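Local coordinates for protein 2-hydroxyisocaproyl-CoA dehydratase activator (Clostridium difficile, PDB 4EHU) that transfers one electron from its dimer-bridging [4Fe-4S] cluster to 2-hydroxyisocaproyl-CoA dehydratase concomitantly with ATP hydrolysis, activating that enzyme for L-leucine fermentation, at residues K138-D143 with S170-H175; S192-V197 with V223-R228; A105-L110 with S198-R203. All blocks are in the same frame, centred on the assembly; numbering follows the deposited sequence.

Interaction 1: residues K138-D143 with S170-H175; sequences KIIEVD and SEVISH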
ATOM      1  N   LYS A 138       2.536 -11.540 -10.581  1.00 26.07           N
ATOM      2  CA  LYS A 138       2.609 -10.940 -11.907  1.00 37.00           C
ATOM      3  C   LYS A 138       4.042 -10.546 -12.238  1.00 35.44           C
ATOM      4  O   LYS A 138       4.520 -10.768 -13.350  1.00 32.22           O
ATOM      5  CB  LYS A 138       1.685  -9.719 -11.985  1.00 30.06           C
ATOM      6  CG  LYS A 138       1.594  -9.060 -13.352  1.00 48.58           C
ATOM      7  CD  LYS A 138       0.659  -7.853 -13.291  1.00 59.88           C
ATOM      8  CE  LYS A 138       0.411  -7.242 -14.667  1.00 69.49           C
ATOM      9  NZ  LYS A 138      -0.523  -6.072 -14.606  1.00 67.23           N
ATOM     10  N   ILE A 139       4.744  -9.982 -11.262  1.00 28.60           N
ATOM     11  CA  ILE A 139       6.101  -9.502 -11.495  1.00 31.90           C
ATOM     12  C   ILE A 139       7.095 -10.634 -11.708  1.00 31.46           C
ATOM     13  O   ILE A 139       7.994 -10.536 -12.552  1.00 33.21           O
ATOM     14  CB  ILE A 139       6.579  -8.649 -10.324  1.00 30.15           C
ATOM     15  CG1 ILE A 139       5.632  -7.475 -10.140  1.00 39.68           C
ATOM     16  CG2 ILE A 139       7.995  -8.141 -10.574  1.00 47.41           C
ATOM     17  CD1 ILE A 139       5.806  -6.800  -8.825  1.00 48.72           C
ATOM     18  N   ILE A 140       6.951 -11.712 -10.936  1.00 25.52           N
ATOM     19  CA  ILE A 140       7.872 -12.837 -11.061  1.00 31.03           C
ATOM     20  C   ILE A 140       7.395 -13.817 -12.136  1.00 29.07           C
ATOM     21  O   ILE A 140       8.069 -14.791 -12.434  1.00 33.41           O
ATOM     22  CB  ILE A 140       8.069 -13.551  -9.716  1.00 31.61           C
ATOM     23  CG1 ILE A 140       6.771 -14.202  -9.254  1.00 30.17           C
ATOM     24  CG2 ILE A 140       8.579 -12.565  -8.658  1.00 30.70           C
ATOM     25  CD1 ILE A 140       6.949 -15.043  -8.008  1.00 33.92           C
ATOM     26  N   GLU A 141       6.240 -13.517 -12.721  1.00 25.71           N
ATOM     27  CA  GLU A 141       5.671 -14.273 -13.830  1.00 29.74           C
ATOM     28  C   GLU A 141       5.406 -15.745 -13.505  1.00 33.18           C
ATOM     29  O   GLU A 141       5.805 -16.641 -14.239  1.00 32.84           O
ATOM     30  CB  GLU A 141       6.546 -14.116 -15.077  1.00 34.60           C
ATOM     31  CG  GLU A 141       6.703 -12.654 -15.462  1.00 53.20           C
ATOM     32  CD  GLU A 141       7.512 -12.446 -16.723  1.00 68.34           C
ATOM     33  OE1 GLU A 141       8.197 -13.395 -17.154  1.00 60.64           O
ATOM     34  OE2 GLU A 141       7.456 -11.330 -17.280  1.00 70.80           O
ATOM     35  N   VAL A 142       4.708 -15.981 -12.403  1.00 33.67           N
ATOM     36  CA  VAL A 142       4.147 -17.296 -12.135  1.00 37.86           C
ATOM     37  C   VAL A 142       2.711 -17.108 -11.684  1.00 41.79           C
ATOM     38  O   VAL A 142       2.339 -16.035 -11.225  1.00 34.22           O
ATOM     39  CB  VAL A 142       4.930 -18.048 -11.056  1.00 36.10           C
ATOM     40  CG1 VAL A 142       6.400 -18.165 -11.453  1.00 36.82           C
ATOM     41  CG2 VAL A 142       4.778 -17.358  -9.730  1.00 35.77           C
ATOM     42  N   ASP A 143       1.891 -18.138 -11.818  1.00 31.43           N
ATOM     43  CA  ASP A 143       0.513 -18.014 -11.388  1.00 26.51           C
ATOM     44  C   ASP A 143       0.473 -18.076  -9.869  1.00 26.02           C
ATOM     45  O   ASP A 143       1.311 -18.738  -9.240  1.00 23.04           O
ATOM     46  CB  ASP A 143      -0.339 -19.137 -11.977  1.00 49.51           C
ATOM     47  CG  ASP A 143      -0.178 -19.264 -13.479  1.00 73.42           C
ATOM     48  OD1 ASP A 143       0.201 -18.264 -14.125  1.00 75.45           O
ATOM     49  OD2 ASP A 143      -0.429 -20.367 -14.011  1.00 81.74           O
ATOM     50  N   SER A 170       9.548  -3.133  -5.792  1.00 24.85           N
ATOM     51  CA  SER A 170      10.874  -2.725  -6.261  1.00 24.86           C
ATOM     52  C   SER A 170      11.981  -3.654  -5.756  1.00 24.75           C
ATOM     53  O   SER A 170      12.935  -3.935  -6.485  1.00 24.21           O
ATOM     54  CB  SER A 170      11.164  -1.298  -5.832  1.00 26.48           C
ATOM     55  OG  SER A 170      10.307  -0.409  -6.518  1.00 30.27           O
ATOM     56  N   GLU A 171      11.878  -4.121  -4.513  1.00 23.61           N
ATOM     57  CA  GLU A 171      12.889  -5.062  -4.008  1.00 22.49           C
ATOM     58  C   GLU A 171      12.851  -6.374  -4.771  1.00 21.75           C
ATOM     59  O   GLU A 171      13.889  -6.937  -5.047  1.00 23.83           O
ATOM     60  CB  GLU A 171      12.732  -5.358  -2.502  1.00 21.24           C
ATOM     61  CG  GLU A 171      12.978  -4.121  -1.652  1.00 25.14           C
ATOM     62  CD  GLU A 171      12.924  -4.417  -0.156  1.00 29.69           C
ATOM     63  OE1 GLU A 171      13.694  -5.280   0.322  1.00 27.05           O
ATOM     64  OE2 GLU A 171      12.105  -3.785   0.536  1.00 29.94           O
ATOM     65  N   VAL A 172      11.654  -6.845  -5.099  1.00 18.26           N
ATOM     66  CA  VAL A 172      11.489  -8.113  -5.807  1.00 19.21           C
ATOM     67  C   VAL A 172      12.035  -7.976  -7.229  1.00 21.15           C
ATOM     68  O   VAL A 172      12.718  -8.862  -7.724  1.00 23.40           O
ATOM     69  CB  VAL A 172      10.007  -8.566  -5.806  1.00 22.30           C
ATOM     70  CG1 VAL A 172       9.763  -9.698  -6.794  1.00 21.07           C
ATOM     71  CG2 VAL A 172       9.595  -8.998  -4.406  1.00 20.58           C
ATOM     72  N   ILE A 173      11.758  -6.852  -7.872  1.00 23.86           N
ATOM     73  CA  ILE A 173      12.356  -6.569  -9.174  1.00 29.12           C
ATOM     74  C   ILE A 173      13.878  -6.619  -9.094  1.00 28.10           C
ATOM     75  O   ILE A 173      14.531  -7.181  -9.968  1.00 27.35           O
ATOM     76  CB  ILE A 173      11.875  -5.220  -9.719  1.00 22.79           C
ATOM     77  CG1 ILE A 173      10.401  -5.337 -10.084  1.00 26.67           C
ATOM     78  CG2 ILE A 173      12.702  -4.785 -10.948  1.00 27.08           C
ATOM     79  CD1 ILE A 173       9.754  -4.020 -10.479  1.00 39.37           C
ATOM     80  N   SER A 174      14.448  -6.062  -8.033  0.51 23.96           N
ATOM     81  CA  SER A 174      15.895  -6.063  -7.876  0.51 24.33           C
ATOM     82  C   SER A 174      16.430  -7.467  -7.665  0.51 26.12           C
ATOM     83  O   SER A 174      17.496  -7.817  -8.174  0.51 26.93           O
ATOM     84  CB  SER A 174      16.312  -5.170  -6.715  0.51 31.51           C
ATOM     85  OG  SER A 174      16.095  -3.820  -7.056  0.51 27.68           O
ATOM     86  N   HIS A 175      15.698  -8.267  -6.899  1.00 22.14           N
ATOM     87  CA  HIS A 175      16.091  -9.648  -6.676  1.00 22.15           C
ATOM     88  C   HIS A 175      16.082 -10.428  -7.982  1.00 30.54           C
ATOM     89  O   HIS A 175      16.967 -11.244  -8.224  1.00 27.90           O
ATOM     90  CB  HIS A 175      15.177 -10.317  -5.659  1.00 22.02           C
ATOM     91  CG  HIS A 175      15.425  -9.907  -4.240  1.00 26.74           C
ATOM     92  ND1 HIS A 175      16.670  -9.967  -3.648  1.00 32.73           N
ATOM     93  CD2 HIS A 175      14.568  -9.500  -3.273  1.00 27.49           C
ATOM     94  CE1 HIS A 175      16.574  -9.587  -2.386  1.00 33.28           C
ATOM     95  NE2 HIS A 175      15.309  -9.293  -2.134  1.00 30.08           N
TER

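Interaction 2: residues S192-V197 with V223-R228; sequences SVAKRV and VRAMAR. With ACT (acetate ion), chain I.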
ATOM      1  N   SER A 192       6.720 -11.883   4.057  1.00 14.78           N
ATOM      2  CA  SER A 192       6.143 -10.529   4.159  1.00 14.52           C
ATOM      3  C   SER A 192       4.669 -10.561   4.561  1.00 16.16           C
ATOM      4  O   SER A 192       4.250  -9.862   5.484  1.00 16.75           O
ATOM      5  CB  SER A 192       6.289  -9.798   2.831  1.00 19.32           C
ATOM      6  OG  SER A 192       7.646  -9.477   2.605  1.00 23.93           O
ATOM      7  N   VAL A 193       3.881 -11.386   3.881  1.00 15.26           N
ATOM      8  CA  VAL A 193       2.445 -11.431   4.152  1.00 16.57           C
ATOM      9  C   VAL A 193       2.245 -11.973   5.559  1.00 15.85           C
ATOM     10  O   VAL A 193       1.478 -11.419   6.350  1.00 16.02           O
ATOM     11  CB  VAL A 193       1.738 -12.325   3.137  1.00 17.00           C
ATOM     12  CG1 VAL A 193       0.278 -12.636   3.588  1.00 14.92           C
ATOM     13  CG2 VAL A 193       1.789 -11.660   1.763  1.00 15.46           C
ATOM     14  N   ALA A 194       2.972 -13.044   5.877  1.00 15.52           N
ATOM     15  CA  ALA A 194       2.781 -13.726   7.142  1.00 13.93           C
ATOM     16  C   ALA A 194       3.158 -12.844   8.318  1.00 17.28           C
ATOM     17  O   ALA A 194       2.500 -12.889   9.352  1.00 18.27           O
ATOM     18  CB  ALA A 194       3.587 -15.067   7.163  1.00 14.31           C
ATOM     19  N   LYS A 195       4.206 -12.039   8.175  1.00 17.58           N
ATOM     20  CA  LYS A 195       4.573 -11.118   9.248  1.00 15.16           C
ATOM     21  C   LYS A 195       3.473 -10.107   9.495  1.00 15.47           C
ATOM     22  O   LYS A 195       3.164  -9.790  10.632  1.00 18.90           O
ATOM     23  CB  LYS A 195       5.879 -10.394   8.927  1.00 18.69           C
ATOM     24  CG  LYS A 195       7.064 -11.329   9.151  1.00 20.58           C
ATOM     25  CD  LYS A 195       8.396 -10.624   9.100  1.00 31.60           C
ATOM     26  CE  LYS A 195       9.532 -11.590   9.494  1.00 45.71           C
ATOM     27  NZ  LYS A 195       9.359 -12.201  10.855  1.00 44.70           N
ATOM     28  N   ARG A 196       2.865  -9.617   8.428  0.56 15.15           N
ATOM     29  CA  ARG A 196       1.849  -8.584   8.596  0.56 17.46           C
ATOM     30  C   ARG A 196       0.555  -9.120   9.213  0.56 18.89           C
ATOM     31  O   ARG A 196      -0.072  -8.440  10.042  0.56 17.63           O
ATOM     32  CB  ARG A 196       1.567  -7.902   7.268  0.56 16.76           C
ATOM     33  CG  ARG A 196       0.519  -6.845   7.372  0.56 14.92           C
ATOM     34  CD  ARG A 196       0.590  -5.892   6.213  0.56 19.61           C
ATOM     35  NE  ARG A 196      -0.618  -5.073   6.206  0.56 15.29           N
ATOM     36  CZ  ARG A 196      -0.813  -4.047   7.020  0.56 22.20           C
ATOM     37  NH1 ARG A 196       0.120  -3.703   7.901  0.56 35.06           N
ATOM     38  NH2 ARG A 196      -1.952  -3.364   6.969  0.56 23.97           N
ATOM     39  N   VAL A 197       0.147 -10.323   8.819  1.00 17.36           N
ATOM     40  CA  VAL A 197      -1.081 -10.908   9.362  1.00 16.00           C
ATOM     41  C   VAL A 197      -0.795 -11.496  10.738  1.00 18.84           C
ATOM     42  O   VAL A 197      -1.612 -11.367  11.643  1.00 17.78           O
ATOM     43  CB  VAL A 197      -1.642 -11.942   8.410  1.00 14.20           C
ATOM     44  CG1 VAL A 197      -2.928 -12.578   8.981  1.00 17.00           C
ATOM     45  CG2 VAL A 197      -1.950 -11.263   7.067  1.00 14.75           C
ATOM     46  N   VAL A 223       0.340 -20.595   4.384  1.00 13.59           N
ATOM     47  CA  VAL A 223      -0.037 -21.350   5.567  1.00 14.87           C
ATOM     48  C   VAL A 223       1.223 -21.727   6.372  1.00 16.48           C
ATOM     49  O   VAL A 223       1.266 -21.511   7.585  1.00 17.51           O
ATOM     50  CB  VAL A 223      -0.856 -22.585   5.215  1.00 16.64           C
ATOM     51  CG1 VAL A 223      -1.165 -23.398   6.485  1.00 18.79           C
ATOM     52  CG2 VAL A 223      -2.166 -22.139   4.516  1.00 19.29           C
ATOM     53  N   ARG A 224       2.246 -22.256   5.704  1.00 15.27           N
ATOM     54  CA  ARG A 224       3.469 -22.654   6.414  1.00 15.99           C
ATOM     55  C   ARG A 224       4.147 -21.449   7.076  1.00 15.37           C
ATOM     56  O   ARG A 224       4.588 -21.537   8.225  1.00 16.38           O
ATOM     57  CB  ARG A 224       4.458 -23.334   5.465  1.00 15.49           C
ATOM     58  CG  ARG A 224       4.021 -24.718   5.044  1.00 18.60           C
ATOM     59  CD  ARG A 224       5.133 -25.426   4.262  1.00 19.12           C
ATOM     60  NE  ARG A 224       5.558 -24.690   3.075  1.00 18.85           N
ATOM     61  CZ  ARG A 224       4.983 -24.781   1.875  1.00 21.55           C
ATOM     62  NH1 ARG A 224       3.954 -25.595   1.689  1.00 20.28           N
ATOM     63  NH2 ARG A 224       5.456 -24.060   0.860  1.00 20.73           N
ATOM     64  N   ALA A 225       4.238 -20.327   6.361  1.00 14.42           N
ATOM     65  CA  ALA A 225       4.876 -19.133   6.912  1.00 14.86           C
ATOM     66  C   ALA A 225       4.080 -18.605   8.101  1.00 13.42           C
ATOM     67  O   ALA A 225       4.662 -18.169   9.100  1.00 14.72           O
ATOM     68  CB  ALA A 225       5.008 -18.071   5.844  1.00 16.55           C
ATOM     69  N   MET A 226       2.748 -18.615   7.993  1.00 15.82           N
ATOM     70  CA  MET A 226       1.931 -18.190   9.122  1.00 15.36           C
ATOM     71  C   MET A 226       2.118 -19.061  10.340  1.00 15.64           C
ATOM     72  O   MET A 226       2.256 -18.543  11.441  1.00 15.84           O
ATOM     73  CB  MET A 226       0.441 -18.185   8.749  1.00 15.97           C
ATOM     74  CG  MET A 226       0.099 -16.969   7.943  1.00 20.19           C
ATOM     75  SD  MET A 226       0.084 -15.412   8.915  1.00 20.75           S
ATOM     76  CE  MET A 226      -1.135 -15.721  10.160  1.00 22.38           C
ATOM     77  N   ALA A 227       2.115 -20.380  10.162  1.00 15.85           N
ATOM     78  CA  ALA A 227       2.229 -21.273  11.303  1.00 17.79           C
ATOM     79  C   ALA A 227       3.579 -21.030  11.974  1.00 16.43           C
ATOM     80  O   ALA A 227       3.697 -21.086  13.193  1.00 17.35           O
ATOM     81  CB  ALA A 227       2.091 -22.721  10.866  1.00 18.25           C
ATOM     82  N   ARG A 228       4.595 -20.754  11.155  1.00 15.36           N
ATOM     83  CA  ARG A 228       5.918 -20.430  11.678  1.00 18.36           C
ATOM     84  C   ARG A 228       5.866 -19.131  12.500  1.00 19.10           C
ATOM     85  O   ARG A 228       6.342 -19.088  13.644  1.00 19.52           O
ATOM     86  CB  ARG A 228       6.917 -20.293  10.523  1.00 15.13           C
ATOM     87  CG  ARG A 228       8.349 -19.955  10.960  1.00 16.76           C
ATOM     88  CD  ARG A 228       9.213 -19.569   9.763  1.00 18.14           C
ATOM     89  NE  ARG A 228       8.788 -18.261   9.248  1.00 15.27           N
ATOM     90  CZ  ARG A 228       8.590 -17.965   7.965  1.00 18.18           C
ATOM     91  NH1 ARG A 228       8.785 -18.881   7.026  1.00 17.35           N
ATOM     92  NH2 ARG A 228       8.170 -16.740   7.618  1.00 16.86           N
TER
HETATM   93  C   ACT I 307       8.445 -22.612   2.592  1.00 29.39           C
HETATM   94  O   ACT I 307       7.402 -22.246   2.001  1.00 27.69           O
HETATM   95  OXT ACT I 307       8.472 -23.785   3.053  1.00 29.85           O
HETATM   96  CH3 ACT I 307       9.627 -21.694   2.719  1.00 23.08           C

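Interaction 3: residues A105-L110 with S198-R203; sequences AKVLKL and SSLVKR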
ATOM      1  N   ALA A 105      -7.507  -8.626   5.426  1.00 19.12           N
ATOM      2  CA  ALA A 105      -7.251  -9.811   6.221  1.00 16.83           C
ATOM      3  C   ALA A 105      -7.964  -9.594   7.524  1.00 20.51           C
ATOM      4  O   ALA A 105      -7.879  -8.515   8.125  1.00 21.34           O
ATOM      5  CB  ALA A 105      -5.772  -9.974   6.479  1.00 17.80           C
ATOM      6  N   LYS A 106      -8.724 -10.598   7.928  1.00 17.78           N
ATOM      7  CA  LYS A 106      -9.533 -10.513   9.117  1.00 17.93           C
ATOM      8  C   LYS A 106      -9.101 -11.564  10.103  1.00 18.72           C
ATOM      9  O   LYS A 106      -8.859 -12.715   9.724  1.00 19.47           O
ATOM     10  CB  LYS A 106     -11.000 -10.761   8.753  1.00 17.37           C
ATOM     11  CG  LYS A 106     -11.612  -9.662   7.879  1.00 17.27           C
ATOM     12  CD  LYS A 106     -13.053 -10.045   7.524  1.00 19.37           C
ATOM     13  CE  LYS A 106     -13.859  -8.798   7.133  1.00 21.26           C
ATOM     14  NZ  LYS A 106     -13.542  -8.330   5.752  1.00 22.61           N
ATOM     15  N   VAL A 107      -9.012 -11.190  11.369  1.00 16.47           N
ATOM     16  CA  VAL A 107      -8.748 -12.160  12.410  1.00 16.59           C
ATOM     17  C   VAL A 107      -9.862 -12.137  13.434  1.00 18.24           C
ATOM     18  O   VAL A 107     -10.158 -11.094  14.042  1.00 19.55           O
ATOM     19  CB  VAL A 107      -7.396 -11.916  13.096  1.00 18.58           C
ATOM     20  CG1 VAL A 107      -7.164 -12.965  14.172  1.00 20.79           C
ATOM     21  CG2 VAL A 107      -6.280 -11.954  12.063  1.00 22.65           C
ATOM     22  N   LEU A 108     -10.499 -13.291  13.592  1.00 16.57           N
ATOM     23  CA  LEU A 108     -11.649 -13.435  14.464  1.00 16.05           C
ATOM     24  C   LEU A 108     -11.253 -14.280  15.641  1.00 17.57           C
ATOM     25  O   LEU A 108     -10.643 -15.371  15.472  1.00 18.64           O
ATOM     26  CB  LEU A 108     -12.788 -14.167  13.731  1.00 18.06           C
ATOM     27  CG  LEU A 108     -13.565 -13.425  12.643  1.00 25.36           C
ATOM     28  CD1 LEU A 108     -12.706 -13.140  11.421  1.00 23.44           C
ATOM     29  CD2 LEU A 108     -14.798 -14.289  12.262  1.00 21.77           C
ATOM     30  N   LYS A 109     -11.610 -13.826  16.828  1.00 18.48           N
ATOM     31  CA  LYS A 109     -11.498 -14.654  18.010  1.00 19.76           C
ATOM     32  C   LYS A 109     -12.903 -15.043  18.418  1.00 21.79           C
ATOM     33  O   LYS A 109     -13.786 -14.196  18.517  1.00 21.45           O
ATOM     34  CB  LYS A 109     -10.799 -13.907  19.153  1.00 21.52           C
ATOM     35  CG  LYS A 109     -10.809 -14.671  20.459  1.00 23.29           C
ATOM     36  CD  LYS A 109     -10.003 -13.958  21.540  1.00 42.48           C
ATOM     37  CE  LYS A 109      -9.321 -14.935  22.476  1.00 57.18           C
ATOM     38  NZ  LYS A 109      -7.893 -15.148  22.109  1.00 53.66           N
ATOM     39  N   LEU A 110     -13.124 -16.332  18.636  1.00 19.00           N
ATOM     40  CA  LEU A 110     -14.455 -16.830  18.968  1.00 21.52           C
ATOM     41  C   LEU A 110     -14.478 -17.366  20.390  1.00 24.19           C
ATOM     42  O   LEU A 110     -13.457 -17.853  20.887  1.00 25.14           O
ATOM     43  CB  LEU A 110     -14.841 -17.983  18.032  1.00 20.92           C
ATOM     44  CG  LEU A 110     -14.718 -17.693  16.540  1.00 23.48           C
ATOM     45  CD1 LEU A 110     -15.165 -18.922  15.729  1.00 26.14           C
ATOM     46  CD2 LEU A 110     -15.541 -16.464  16.166  1.00 22.29           C
ATOM     47  N   SER A 198       0.396 -12.066  10.936  1.00 18.80           N
ATOM     48  CA  SER A 198       0.704 -12.622  12.258  1.00 16.78           C
ATOM     49  C   SER A 198       0.727 -11.557  13.349  1.00 18.70           C
ATOM     50  O   SER A 198       0.439 -11.863  14.497  1.00 19.88           O
ATOM     51  CB  SER A 198       2.025 -13.412  12.269  1.00 18.18           C
ATOM     52  OG  SER A 198       3.120 -12.576  12.021  1.00 31.94           O
ATOM     53  N   SER A 199       1.056 -10.312  13.003  1.00 20.79           N
ATOM     54  CA  SER A 199       1.046  -9.244  13.984  1.00 22.38           C
ATOM     55  C   SER A 199      -0.387  -9.050  14.508  1.00 21.51           C
ATOM     56  O   SER A 199      -0.593  -8.800  15.698  1.00 24.48           O
ATOM     57  CB  SER A 199       1.565  -7.945  13.373  1.00 22.94           C
ATOM     58  OG  SER A 199       1.403  -6.857  14.269  1.00 34.54           O
ATOM     59  N   LEU A 200      -1.368  -9.165  13.619  1.00 20.77           N
ATOM     60  CA  LEU A 200      -2.770  -9.040  14.042  1.00 19.97           C
ATOM     61  C   LEU A 200      -3.140 -10.193  14.961  1.00 21.43           C
ATOM     62  O   LEU A 200      -3.764 -10.001  16.009  1.00 22.37           O
ATOM     63  CB  LEU A 200      -3.733  -9.069  12.855  1.00 23.36           C
ATOM     64  CG  LEU A 200      -3.588  -8.016  11.781  1.00 28.18           C
ATOM     65  CD1 LEU A 200      -4.719  -8.221  10.788  1.00 28.95           C
ATOM     66  CD2 LEU A 200      -3.633  -6.620  12.401  1.00 36.71           C
ATOM     67  N   VAL A 201      -2.758 -11.410  14.568  1.00 16.73           N
ATOM     68  CA  VAL A 201      -3.053 -12.567  15.386  1.00 17.24           C
ATOM     69  C   VAL A 201      -2.451 -12.443  16.777  1.00 21.67           C
ATOM     70  O   VAL A 201      -3.095 -12.747  17.773  1.00 24.01           O
ATOM     71  CB  VAL A 201      -2.493 -13.857  14.720  1.00 18.84           C
ATOM     72  CG1 VAL A 201      -2.699 -15.049  15.623  1.00 24.70           C
ATOM     73  CG2 VAL A 201      -3.168 -14.066  13.383  1.00 19.63           C
ATOM     74  N   LYS A 202      -1.189 -12.021  16.852  1.00 21.21           N
ATOM     75  CA  LYS A 202      -0.521 -11.878  18.138  1.00 24.83           C
ATOM     76  C   LYS A 202      -1.191 -10.806  19.008  1.00 27.66           C
ATOM     77  O   LYS A 202      -1.293 -10.945  20.224  1.00 28.86           O
ATOM     78  CB  LYS A 202       0.959 -11.578  17.905  1.00 24.72           C
ATOM     79  CG  LYS A 202       1.683 -12.785  17.275  1.00 27.28           C
ATOM     80  CD  LYS A 202       3.165 -12.487  16.982  1.00 27.12           C
ATOM     81  CE  LYS A 202       3.862 -13.704  16.380  1.00 34.04           C
ATOM     82  NZ  LYS A 202       5.305 -13.501  16.064  1.00 36.49           N
ATOM     83  N   ARG A 203      -1.669  -9.747  18.378  1.00 24.11           N
ATOM     84  CA  ARG A 203      -2.406  -8.708  19.110  1.00 24.36           C
ATOM     85  C   ARG A 203      -3.684  -9.260  19.749  1.00 28.70           C
ATOM     86  O   ARG A 203      -4.008  -8.930  20.898  1.00 34.86           O
ATOM     87  CB  ARG A 203      -2.690  -7.522  18.181  1.00 25.15           C
ATOM     88  CG  ARG A 203      -1.474  -6.632  17.914  1.00 37.48           C
ATOM     89  CD  ARG A 203      -1.716  -5.657  16.751  1.00 33.55           C
ATOM     90  NE  ARG A 203      -2.802  -4.717  17.036  1.00 30.41           N
ATOM     91  CZ  ARG A 203      -3.421  -3.976  16.117  1.00 43.53           C
ATOM     92  NH1 ARG A 203      -4.405  -3.148  16.471  1.00 34.17           N
ATOM     93  NH2 ARG A 203      -3.064  -4.063  14.844  1.00 38.92           N
TER

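Interaction 1: residues K138-D143 with S170-H175
Ile139 has its CG1 branch beside the backbone N (chi1 -58°), which leaves CG2 opposite that N and turned to helix 165-177. In Val172 it is CG1 that lies opposite the backbone N (chi1 167°), and this methyl is the one that meets Ile140. The two contacts sit side by side. Ile139 CG2 touches Ile173 CG1 at 3.7 Å, and the two isoleucine side chains run across each other nearly at a right angle. Ile140 CG2 reaches Val172 CG1 at 3.6 Å, with the side chains at a slant. Between these two pairs the meeting of Ile139 CG2 with Val172 CG1 is looser, at 4.5 Å.

No hydrogen bond joins the two segments; the contact is apolar and modest in area, and it comes just where helix 130-140 is finishing. Glu141, with positive phi, is the C-prime residue of a Schellman motif, and its N makes a weak bond to Lys138 O at 3.3 Å. The two isoleucines that grip helix 165-177 therefore immediately precede the turn that leads the chain off to Val142.

Helix 182-204 also packs here: Ile182 and Val186 on Ile140, and Ile185 on Val172. Just before these residues on helix 165-177, Ser170 OG is hydrogen-bonded to Arg131 of the second subunit, which places this helix at the dimer interface. The helix starts directly after the cluster ligand Cys164, whose side chain lies about 11 Å from that of Val172.

Interaction 2: residues S192-V197 with V223-R228
Helices 182-204 and 220-230 lie on the same face of the five-stranded sheet that contains strand 96-100, and they meet through Ala194 and Val197 on one and Ala225 and Met226 on the other. Their axes pass 8.6 Å apart and cross at -44°. Two alanines allow that closeness: Ala194 CB meets Ala225 CB at 3.6 Å, methyl against methyl, and the CA atoms of Ala194 and Met226 come within 5.0 Å.

Met226 packs beside this pair. Its chain is bent at both chi2 (-72°) and chi3 (-59°), and the curl lays SD against the backbone of helix 182-204, 3.5 Å from Ala194 O. The terminal methyl CE then turns to Val197 and touches CG1 at 3.8 Å, the two side chains lying roughly perpendicular. Ile98 of strand 96-100 packs on both Val197 and Met226, closing the sheet side of the contact.

Polar groups gather at the margins. Lys195 NZ forms a salt bridge with Glu229, and Arg228 NH2 bonds to Thr191 OG1. Arg224 holds an acetate, probably from the crystallisation liquor, at the edge of its guanidinium: NH2 donates to acetate O at 2.9 Å, while NE divides its N-H between both oxygens. Ser151 OG is hydrogen-bonded to the same acetate.

Helices stacked against a mixed sheet of strand order 3-2-1-4-5 are the hallmark of the actin-like ATPase fold, to which this domain belongs.

Interaction 3: residues A105-L110 with S198-R203
Strand 105-110 and helix segment 198-203 run in nearly the same direction, their axes 20° apart in angle and 8.8 Å apart at closest, with Val107 and Val201 nearest at 6.4 Å between CA atoms. This is helix-on-sheet packing inside an actin-like ATPase domain: the strand is the second of a five-stranded mixed sheet, and the helix covers one face of it.

Alternation along the strand decides which residues take part. Ala105 and Val107 point their CB atoms to the helix, whereas Lys106 points to the other face. Val107 has the largest share of the contact, and it makes it with a single methyl. With CG1 trans to the backbone N (chi1 -180°), the other branch, CG2, is set between two neighbouring helix residues. It touches Leu200 CB at 3.9 Å and Val201 CG2 at 4.0 Å, making a small three-way apolar cluster in which the valine side chains cross almost squarely. The layer is continued by Ile98 and Ile230, which pack on Val201, and by Ile204, which packs on Val107.

The same strand leads straight out of the nucleotide site. Gly102, Gln103 and Asp104, which bind ATP, form the turn just before Ala105, joining strand 96-100 to strand 105-110. On the face away from the helix, Lys106 NZ makes salt bridges to Asp104 and to Glu79, tying the strand to that turn and to the start of helix 79-90. Packing at this end of the helix segment is thus only one residue from the ATP-binding turn: Leu200 stretches its CD1 methyl back along the strand and meets the backbone there, at 4.1 Å from Ala105 O.

Overall arrangement
From the N terminus, strand 105-110 comes first and waits longest for its partner. Before it is met, the chain passes through helices 130-140 and 165-177, whose pairing in interaction 1 closes a loop nested wholly inside that of interaction 3. Helix 182-204 follows; its residues 192-197 open interaction 2, and 198-203 close interaction 3 immediately afterwards. Helix 220-230 then returns to close interaction 2, which thus crosses interaction 3. These two touch through Val197 with Ala105 and Met226 with Val201, the first joining helix 182-204 to the strand, the second joining the two helices. Interaction 1 lies farther out among the helices, its centre about 28 Å from that of interaction 3.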